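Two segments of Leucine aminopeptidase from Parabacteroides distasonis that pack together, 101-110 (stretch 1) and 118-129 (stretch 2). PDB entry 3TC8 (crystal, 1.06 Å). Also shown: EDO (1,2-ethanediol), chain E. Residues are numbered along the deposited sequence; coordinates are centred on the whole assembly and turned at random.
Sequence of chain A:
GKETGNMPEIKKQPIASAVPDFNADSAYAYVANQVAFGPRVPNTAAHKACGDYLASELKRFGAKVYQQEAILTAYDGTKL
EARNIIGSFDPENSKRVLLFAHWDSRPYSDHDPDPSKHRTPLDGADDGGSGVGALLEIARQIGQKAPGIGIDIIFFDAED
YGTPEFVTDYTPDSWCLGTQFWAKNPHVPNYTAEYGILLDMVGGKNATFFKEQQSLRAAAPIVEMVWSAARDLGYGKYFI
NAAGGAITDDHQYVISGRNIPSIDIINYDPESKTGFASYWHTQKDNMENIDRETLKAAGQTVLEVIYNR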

# COMPACT_ATOMS: atom_id res chain seq x y z
N ALA A 101 0.16 -1.99 2.51
CA ALA A 101 0.06 -0.69 1.84
C ALA A 101 0.49 0.38 2.86
O ALA A 101 0.48 0.11 4.04
N HIS A 102 0.90 1.53 2.35
CA HIS A 102 1.18 2.65 3.27
C HIS A 102 -0.06 3.51 3.41
O HIS A 102 -0.83 3.71 2.47
N TRP A 103 -0.25 4.08 4.61
CA TRP A 103 -1.45 4.86 4.91
C TRP A 103 -1.21 6.35 5.14
O TRP A 103 -2.17 7.12 5.18
N ASP A 104 0.04 6.76 5.38
CA ASP A 104 0.35 8.16 5.52
C ASP A 104 0.24 8.91 4.21
O ASP A 104 0.31 8.32 3.11
N SER A 105 0.11 10.23 4.35
CA SER A 105 0.17 11.15 3.21
C SER A 105 1.42 12.00 3.30
O SER A 105 1.82 12.46 4.36
N ARG A 106 2.02 12.26 2.15
CA ARG A 106 3.22 13.08 2.09
C ARG A 106 2.92 14.51 2.57
O ARG A 106 1.96 15.12 2.11
N PRO A 107 3.84 15.10 3.32
CA PRO A 107 3.65 16.49 3.80
C PRO A 107 4.00 17.58 2.79
O PRO A 107 3.87 18.75 3.10
N TYR A 108 4.46 17.15 1.64
CA TYR A 108 4.94 18.01 0.58
C TYR A 108 4.28 17.64 -0.74
O TYR A 108 3.79 16.53 -0.91
N SER A 109 4.25 18.59 -1.64
CA SER A 109 3.85 18.37 -3.04
C SER A 109 5.02 18.77 -3.93
O SER A 109 4.95 19.71 -4.71
N ASP A 110 6.14 18.05 -3.75
CA ASP A 110 7.43 18.53 -4.23
C ASP A 110 7.68 18.34 -5.71
O ASP A 110 8.66 18.86 -6.20
N HIS A 118 4.93 23.45 -3.15
CA HIS A 118 5.88 22.40 -2.85
C HIS A 118 5.87 21.96 -1.41
O HIS A 118 6.13 20.78 -1.11
N ARG A 119 5.53 22.88 -0.49
CA ARG A 119 5.60 22.62 0.92
C ARG A 119 4.22 22.35 1.53
O ARG A 119 4.09 22.38 2.76
N THR A 120 3.24 22.03 0.68
CA THR A 120 1.86 21.77 1.11
C THR A 120 1.55 20.28 1.09
O THR A 120 1.83 19.62 0.10
N PRO A 121 1.00 19.72 2.16
CA PRO A 121 0.61 18.31 2.13
C PRO A 121 -0.39 18.00 1.06
O PRO A 121 -1.23 18.83 0.67
N LEU A 122 -0.29 16.80 0.52
CA LEU A 122 -1.24 16.35 -0.51
C LEU A 122 -2.27 15.40 0.10
O LEU A 122 -2.08 14.82 1.16
N ASP A 123 -3.39 15.26 -0.60
CA ASP A 123 -4.48 14.42 -0.13
C ASP A 123 -4.07 12.96 -0.11
O ASP A 123 -4.60 12.17 0.66
N GLY A 124 -3.19 12.56 -1.00
CA GLY A 124 -2.72 11.22 -1.06
C GLY A 124 -3.83 10.22 -1.32
O GLY A 124 -3.85 9.11 -0.78
N ALA A 125 -4.76 10.58 -2.21
CA ALA A 125 -5.87 9.70 -2.53
C ALA A 125 -5.34 8.43 -3.21
O ALA A 125 -5.75 7.32 -2.82
N ASP A 126 -4.51 8.57 -4.24
CA ASP A 126 -3.94 7.41 -4.89
C ASP A 126 -2.72 6.92 -4.13
O ASP A 126 -2.55 5.71 -3.91
N ASP A 127 -1.81 7.82 -3.76
CA ASP A 127 -0.59 7.50 -3.04
C ASP A 127 -0.89 7.45 -1.55
O ASP A 127 -0.72 8.42 -0.82
N GLY A 128 -1.37 6.31 -1.12
CA GLY A 128 -1.81 6.00 0.23
C GLY A 128 -3.25 5.50 0.26
O GLY A 128 -3.54 4.35 0.61
N GLY A 129 -4.19 6.35 -0.10
CA GLY A 129 -5.57 5.97 0.01
C GLY A 129 -5.95 4.73 -0.75
O GLY A 129 -6.68 3.89 -0.24

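The two stretches bury 671 Å² between them, and much of their joining is polar, with backbone carbonyls as the usual acceptors. Of the side chains, S105 and L122 direct CA-to-CB toward the opposite stretch; H102 and D127 leave sideways, yet their ends come nearer.

H102 (chi1 84°, p; chi2 95°) has both ring nitrogens satisfied. NE2 donates to D127 OD1 at 2.7 Å with an N-H...O angle of 158°, and the carboxylate lies at the ring edge, near its plane, as a good donor geometry requires. ND1 donates within its own stretch to D104 OD1 at 2.8 Å and 153°, which D104 reaches with chi1 p. D127 itself is t (chi1 -166°). One face of the imidazole is covered by G128, whose CA sits 3.9 Å from the ring centroid of H102, 25° off the normal. An ideal CB on G128 would lie 3.4 Å from H102 CE1 and 3.0 Å from D104 O, so the close approach depends on the bare CA.

The carbonyls H102 O and G128 O are 3.3 Å apart, and neither can donate; water 1 lies between them, within hydrogen-bonding distance of H102 O (2.8 Å) and G128 O (2.6 Å); it is the donor in either contact, but with further acceptors in reach elsewhere in the structure its two protons cannot serve all of them. Water 2 likewise links the stretches, at 2.9 Å from D104 O, 2.8 Å from S105 OG and 3.0 Å from D127 O. Water 3 accepts from R106 N at 3.0 Å and donates to D127 O at 2.9 Å.

S105 (m) places CB 3.6 Å from L122 O. L122, with both chi angles p, packs its CD1 4.1 Å from R106 CB and its CD2 3.4 Å from Y108 O, a buried carbonyl without any polar partner in the model. Its backbone N donates to R106 O (3.2 Å, 162°). The end of R106 leads away, where NE meets D110 OD1 in a salt bridge (2.9 Å, 167°) and NH2 donates to D110 OD2 (3.0 Å, 169°).

S109 (m) donates twice: N to H118 O (2.9 Å, 143°) and OG to T120 O (2.7 Å). Y108 (m) points away overall, although its CB touches H118 O at 3.3 Å. H118 (m) sets D110 O over one ring face, while its CA approaches S109 O at 3.4 Å with a straight C-H...O angle.

At the outer end, 1,2-ethanediol, probably from the crystallisation liquor, hydrogen-bonds through O2 to H118 ND1 (2.8 Å) and accepts from R119 NH1 at O2 and R119 NH2 at O1, both at 2.9 Å.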

# COMPACT_ATOMS: atom_id res chain seq x y z
CB ALA A 101 -1.42 -0.43 1.43
CB HIS A 102 2.39 3.49 2.82
CG HIS A 102 2.14 4.56 1.82
ND1 HIS A 102 1.90 5.86 2.21
CD2 HIS A 102 2.08 4.57 0.47
CE1 HIS A 102 1.69 6.61 1.16
NE2 HIS A 102 1.82 5.88 0.09
CB TRP A 103 -2.27 4.26 6.06
CG TRP A 103 -1.71 4.38 7.42
CD1 TRP A 103 -0.84 3.53 8.02
CD2 TRP A 103 -2.07 5.33 8.42
NE1 TRP A 103 -0.62 3.92 9.32
CE2 TRP A 103 -1.40 5.00 9.61
CE3 TRP A 103 -2.92 6.45 8.42
CZ2 TRP A 103 -1.53 5.77 10.75
CZ3 TRP A 103 -3.08 7.18 9.57
CH2 TRP A 103 -2.40 6.83 10.72
CB ASP A 104 1.76 8.34 6.09
CG ASP A 104 2.85 7.77 5.19
OD1 ASP A 104 2.73 6.60 4.77
OD2 ASP A 104 3.83 8.52 4.94
CB SER A 105 -1.05 12.13 3.30
OG SER A 105 -2.28 11.46 3.37
CB ARG A 106 3.75 13.07 0.66
CG ARG A 106 5.07 13.83 0.46
CD ARG A 106 5.90 13.18 -0.62
NE ARG A 106 7.15 13.88 -0.93
CZ ARG A 106 8.25 13.73 -0.21
NH1 ARG A 106 8.25 13.08 0.92
NH2 ARG A 106 9.37 14.36 -0.56
CB PRO A 107 4.54 16.56 5.01
CG PRO A 107 5.65 15.60 4.72
CD PRO A 107 4.93 14.44 4.08
CB TYR A 108 6.47 17.87 0.39
CG TYR A 108 7.28 17.87 1.64
CD1 TYR A 108 7.22 18.91 2.56
CD2 TYR A 108 8.08 16.79 1.96
CE1 TYR A 108 7.97 18.89 3.71
CE2 TYR A 108 8.84 16.74 3.14
CZ TYR A 108 8.75 17.79 4.01
OH TYR A 108 9.52 17.76 5.15
CB SER A 109 2.58 19.13 -3.38
OG SER A 109 1.54 18.78 -2.49
CB ASP A 110 8.58 17.97 -3.38
CG ASP A 110 8.57 16.45 -3.17
OD1 ASP A 110 7.49 15.84 -2.98
OD2 ASP A 110 9.70 15.87 -3.12
CB HIS A 118 7.30 22.84 -3.20
CG HIS A 118 7.55 22.88 -4.67
ND1 HIS A 118 8.69 23.43 -5.21
CD2 HIS A 118 6.78 22.44 -5.70
CE1 HIS A 118 8.63 23.29 -6.53
NE2 HIS A 118 7.49 22.67 -6.85
CB ARG A 119 6.33 23.77 1.63
CG ARG A 119 7.79 23.77 1.28
CD ARG A 119 8.50 25.07 1.62
NE ARG A 119 9.90 25.10 1.16
CZ ARG A 119 10.28 25.27 -0.11
NH1 ARG A 119 9.42 25.53 -1.08
NH2 ARG A 119 11.59 25.19 -0.43
CB THR A 120 0.90 22.49 0.18
OG1 THR A 120 1.18 23.89 0.21
CG2 THR A 120 -0.56 22.30 0.60
CB PRO A 121 -0.04 18.09 3.51
CG PRO A 121 0.65 19.11 4.39
CD PRO A 121 0.77 20.32 3.48
CB LEU A 122 -0.49 15.79 -1.70
CG LEU A 122 0.62 14.74 -1.48
CD1 LEU A 122 0.04 13.35 -1.13
CD2 LEU A 122 1.54 14.67 -2.67
CB ASP A 123 -5.71 14.58 -0.99
CG ASP A 123 -6.55 15.80 -0.62
OD1 ASP A 123 -6.39 16.37 0.48
OD2 ASP A 123 -7.46 16.12 -1.45
CB ALA A 125 -6.85 10.40 -3.46
CB ASP A 126 -3.64 7.69 -6.35
CG ASP A 126 -3.51 6.47 -7.22
OD1 ASP A 126 -3.98 5.38 -6.82
OD2 ASP A 126 -2.92 6.62 -8.32
CB ASP A 127 0.44 8.52 -3.39
CG ASP A 127 1.84 8.17 -3.02
OD1 ASP A 127 2.09 7.21 -2.29
OD2 ASP A 127 2.72 8.96 -3.48
C1 EDO E . 12.35 26.29 -4.36
O1 EDO E . 12.69 26.20 -2.97
C2 EDO E . 10.84 26.19 -4.56
O2 EDO E . 10.31 25.13 -3.76
O HOH W 1 -1.71 2.61 -0.00
O HOH W 2 -2.10 9.17 1.78
O HOH W 3 1.45 10.18 0.12